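Local coordinates for protein putative 6-pyruvoyl tetrahydrobiopterin synthase (Caenorhabditis elegans, PDB 2G64) that probably converts 7,8-dihydroneopterin triphosphate into 6-pyruvoyl tetrahydropterin with loss of triphosphate, a zinc-dependent step in tetrahydrobiopterin biosynthesis, at residues A[1-9]-A[55-66]. The protein carries 1 engineered substitution. Sequence-based numbering, arbitrary orientation. Where two conformers were deposited one is given.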
loop_
_atom_site.group_PDB
_atom_site.type_symbol
_atom_site.label_atom_id
_atom_site.label_comp_id
_atom_site.label_asym_id
_atom_site.label_seq_id
_atom_site.Cartn_x
_atom_site.Cartn_y
_atom_site.Cartn_z
ATOM N N MET A 1 -44.043 -3.561 -1.001
ATOM C CA MET A 1 -42.625 -3.675 -0.557
ATOM C C MET A 1 -41.759 -4.441 -1.555
ATOM O O MET A 1 -42.225 -5.385 -2.195
ATOM C CB MET A 1 -42.554 -4.355 0.813
ATOM C CG MET A 1 -43.118 -5.776 0.846
ATOM S SD MET A 1 -43.268 -6.374 2.536
ATOM C CE MET A 1 -44.007 -7.986 2.255
ATOM N N PHE A 2 -40.488 -4.072 -1.654
ATOM C CA PHE A 2 -39.583 -4.739 -2.574
ATOM C C PHE A 2 -38.214 -4.712 -1.904
ATOM O O PHE A 2 -37.658 -3.640 -1.678
ATOM C CB PHE A 2 -39.504 -3.935 -3.872
ATOM C CG PHE A 2 -38.604 -4.547 -4.922
ATOM C CD1 PHE A 2 -39.071 -5.577 -5.763
ATOM C CD2 PHE A 2 -37.296 -4.079 -5.093
ATOM C CE1 PHE A 2 -38.237 -6.145 -6.749
ATOM C CE2 PHE A 2 -36.461 -4.636 -6.078
ATOM C CZ PHE A 2 -36.936 -5.672 -6.908
ATOM N N ARG A 3 -37.674 -5.868 -1.568
ATOM C CA ARG A 3 -36.359 -5.869 -0.950
ATOM C C ARG A 3 -35.270 -5.522 -1.969
ATOM O O ARG A 3 -35.224 -6.063 -3.084
ATOM C CB ARG A 3 -36.069 -7.170 -0.208
ATOM C CG ARG A 3 -35.191 -6.942 1.015
ATOM C CD ARG A 3 -34.940 -8.205 1.783
ATOM N NE ARG A 3 -33.878 -8.985 1.167
ATOM C CZ ARG A 3 -32.791 -9.400 1.806
ATOM N NH1 ARG A 3 -32.619 -9.112 3.089
ATOM N NH2 ARG A 3 -31.875 -10.105 1.156
ATOM N N MET A 4 -34.414 -4.583 -1.574
ATOM C CA MET A 4 -33.384 -4.073 -2.438
ATOM C C MET A 4 -32.106 -4.934 -2.309
ATOM O O MET A 4 -31.959 -5.704 -1.357
ATOM C CB MET A 4 -33.100 -2.613 -2.061
ATOM C CG MET A 4 -34.214 -1.617 -2.462
ATOM S SD MET A 4 -34.328 -1.454 -4.274
ATOM C CE MET A 4 -32.916 -0.351 -4.511
ATOM N N PRO A 5 -31.171 -4.782 -3.268
ATOM C CA PRO A 5 -29.896 -5.510 -3.180
ATOM C C PRO A 5 -29.192 -5.201 -1.865
ATOM O O PRO A 5 -29.254 -4.066 -1.387
ATOM C CB PRO A 5 -29.081 -4.934 -4.343
ATOM C CG PRO A 5 -30.106 -4.448 -5.320
ATOM C CD PRO A 5 -31.259 -3.944 -4.480
ATOM N N ILE A 6 -28.505 -6.200 -1.322
ATOM C CA ILE A 6 -27.727 -6.038 -0.101
ATOM C C ILE A 6 -26.255 -5.791 -0.491
ATOM O O ILE A 6 -25.654 -6.559 -1.241
ATOM C CB ILE A 6 -27.806 -7.295 0.788
ATOM C CG1 ILE A 6 -29.263 -7.635 1.129
ATOM C CG2 ILE A 6 -26.988 -7.114 2.074
ATOM C CD1 ILE A 6 -30.043 -6.485 1.707
ATOM N N VAL A 7 -25.702 -4.697 0.002
ATOM C CA VAL A 7 -24.329 -4.314 -0.353
ATOM C C VAL A 7 -23.623 -3.958 0.967
ATOM O O VAL A 7 -24.274 -3.593 1.958
ATOM C CB VAL A 7 -24.351 -3.093 -1.324
ATOM C CG1 VAL A 7 -22.986 -2.381 -1.436
ATOM C CG2 VAL A 7 -24.919 -3.488 -2.692
ATOM N N THR A 8 -22.299 -4.063 0.988
ATOM C CA THR A 8 -21.550 -3.589 2.150
ATOM C C THR A 8 -20.873 -2.253 1.832
ATOM O O THR A 8 -20.544 -1.964 0.677
ATOM C CB THR A 8 -20.449 -4.589 2.627
ATOM O OG1 THR A 8 -19.443 -4.723 1.628
ATOM C CG2 THR A 8 -21.038 -5.981 2.947
ATOM N N MET A 9 -20.697 -1.455 2.871
ATOM C CA MET A 9 -20.038 -0.156 2.768
ATOM C C MET A 9 -19.059 -0.078 3.942
ATOM O O MET A 9 -19.442 -0.269 5.123
ATOM C CB MET A 9 -21.091 0.946 2.897
ATOM C CG MET A 9 -20.550 2.329 3.203
ATOM S SD MET A 9 -21.939 3.428 3.559
ATOM C CE MET A 9 -21.033 4.897 4.039
ATOM N N ARG A 55 -23.593 -3.286 6.478
ATOM C CA ARG A 55 -24.228 -4.110 5.447
ATOM C C ARG A 55 -25.739 -3.867 5.492
ATOM O O ARG A 55 -26.343 -3.836 6.575
ATOM C CB ARG A 55 -23.925 -5.590 5.711
ATOM C CG ARG A 55 -24.522 -6.547 4.694
ATOM C CD ARG A 55 -24.078 -7.968 5.009
ATOM N NE ARG A 55 -24.442 -8.887 3.940
ATOM C CZ ARG A 55 -25.593 -9.551 3.888
ATOM N NH1 ARG A 55 -26.497 -9.391 4.843
ATOM N NH2 ARG A 55 -25.843 -10.370 2.873
ATOM N N GLY A 56 -26.356 -3.688 4.336
ATOM C CA GLY A 56 -27.791 -3.389 4.337
ATOM C C GLY A 56 -28.309 -3.190 2.938
ATOM O O GLY A 56 -27.537 -3.191 1.969
ATOM N N GLU A 57 -29.626 -3.036 2.829
ATOM C CA GLU A 57 -30.231 -2.727 1.539
ATOM C C GLU A 57 -29.792 -1.373 0.999
ATOM O O GLU A 57 -29.769 -0.368 1.733
ATOM C CB GLU A 57 -31.755 -2.690 1.659
ATOM C CG GLU A 57 -32.392 -4.044 1.865
ATOM C CD GLU A 57 -33.879 -3.894 2.078
ATOM O OE1 GLU A 57 -34.577 -3.430 1.154
ATOM O OE2 GLU A 57 -34.343 -4.225 3.179
ATOM N N VAL A 58 -29.534 -1.330 -0.306
ATOM C CA VAL A 58 -29.318 -0.063 -1.007
ATOM C C VAL A 58 -30.628 0.741 -1.040
ATOM O O VAL A 58 -31.675 0.219 -1.403
ATOM C CB VAL A 58 -28.822 -0.308 -2.452
ATOM C CG1 VAL A 58 -28.601 1.011 -3.194
ATOM C CG2 VAL A 58 -27.554 -1.180 -2.463
ATOM N N ASP A 59 -30.581 2.008 -0.642
ATOM C CA ASP A 59 -31.769 2.853 -0.736
ATOM C C ASP A 59 -32.052 3.199 -2.213
ATOM O O ASP A 59 -31.144 3.607 -2.960
ATOM C CB ASP A 59 -31.547 4.139 0.069
ATOM C CG ASP A 59 -32.795 4.986 0.147
ATOM O OD1 ASP A 59 -33.619 4.729 1.036
ATOM O OD2 ASP A 59 -32.966 5.878 -0.700
ATOM N N PRO A 60 -33.315 3.058 -2.645
ATOM C CA PRO A 60 -33.598 3.290 -4.061
ATOM C C PRO A 60 -33.432 4.757 -4.457
ATOM O O PRO A 60 -33.169 5.033 -5.615
ATOM C CB PRO A 60 -35.077 2.862 -4.219
ATOM C CG PRO A 60 -35.662 2.944 -2.851
ATOM C CD PRO A 60 -34.519 2.657 -1.885
ATOM N N THR A 61 -33.589 5.686 -3.513
ATOM C CA THR A 61 -33.497 7.098 -3.858
ATOM C C THR A 61 -32.062 7.647 -3.778
ATOM O O THR A 61 -31.558 8.247 -4.734
ATOM C CB THR A 61 -34.466 7.945 -3.006
ATOM O OG1 THR A 61 -35.802 7.440 -3.171
ATOM C CG2 THR A 61 -34.444 9.403 -3.458
ATOM N N SER A 62 -31.406 7.416 -2.645
ATOM C CA SER A 62 -30.066 7.934 -2.437
ATOM C C SER A 62 -28.994 7.026 -3.034
ATOM O O SER A 62 -27.873 7.459 -3.236
ATOM C CB SER A 62 -29.777 8.126 -0.944
ATOM O OG SER A 62 -29.719 6.875 -0.283
ATOM N N GLY A 63 -29.332 5.760 -3.283
ATOM C CA GLY A 63 -28.326 4.779 -3.730
ATOM C C GLY A 63 -27.297 4.370 -2.681
ATOM O O GLY A 63 -26.274 3.773 -3.020
ATOM N N MET A 64 -27.591 4.656 -1.412
ATOM C CA MET A 64 -26.626 4.400 -0.344
ATOM C C MET A 64 -27.116 3.369 0.662
ATOM O O MET A 64 -28.309 3.292 0.980
ATOM C CB MET A 64 -26.293 5.697 0.384
ATOM C CG MET A 64 -25.582 6.700 -0.487
ATOM S SD MET A 64 -25.269 8.249 0.387
ATOM C CE MET A 64 -26.735 8.413 1.414
ATOM N N VAL A 65 -26.178 2.577 1.168
ATOM C CA VAL A 65 -26.430 1.703 2.335
ATOM C C VAL A 65 -26.594 2.534 3.630
ATOM O O VAL A 65 -27.367 2.189 4.547
ATOM C CB VAL A 65 -25.254 0.690 2.503
ATOM C CG1 VAL A 65 -25.309 0.029 3.864
ATOM C CG2 VAL A 65 -25.272 -0.366 1.388
ATOM N N TYR A 66 -25.878 3.648 3.686
ATOM C CA TYR A 66 -25.870 4.515 4.858
ATOM C C TYR A 66 -25.322 5.862 4.412
ATOM O O TYR A 66 -24.524 5.949 3.477
ATOM C CB TYR A 66 -24.946 3.913 5.944
ATOM C CG TYR A 66 -25.117 4.397 7.388
ATOM C CD1 TYR A 66 -26.066 3.828 8.233
ATOM C CD2 TYR A 66 -24.270 5.370 7.923
ATOM C CE1 TYR A 66 -26.190 4.234 9.580
ATOM C CE2 TYR A 66 -24.387 5.788 9.273
ATOM C CZ TYR A 66 -25.346 5.219 10.088
ATOM O OH TYR A 66 -25.459 5.613 11.411
HETATM O O HOH W 1 -37.099 -2.803 1.036
#
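Val7 and Gly56 form an antiparallel hydrogen-bonded pair, Val7 N giving to Gly56 O at 3.1 Å and Gly56 N to Val7 O at 3.2 Å, where the start of strand 6-19 meets the end of strand 44-57. This end of the sheet of the tunnelling (T-) fold, to which the PTPS family belongs, illustrates how a side chain can prolong a ladder: the non-hydrogen-bonded pair Ile6-Glu57 is closed by Val58 N to Pro5 O, and beyond it a side chain takes over. The carboxylate of Glu57 receives Met4 N at OE1 (3.0 Å), from above its plane but almost straight (177° at the hydrogen), and a water joins the same oxygen to Phe2 O.

On the face bearing Ile6, Thr8 and Arg55, the extended Arg55 chain lies beside Thr8 CG2. On the other face Val7 CG2 meets Val58 CG2 at 3.5 Å, and Val65 CG2 packs by Val7 CB. Val7, Thr8 and Met9 also pair with a strand of the second subunit, carrying the sheet across the interface.

Met4, bent at chi2 (-68°) and chi3 (-78°), curls over Val58 O so that CE reaches Pro60 CB. Shortened to an alanine here, the side chain would no longer reach across Val58 O, which is likely to open a gap beside Pro60 CB. Ile6 CG2 sits over the centre of the Arg55 guanidinium, 3.3 Å from CZ.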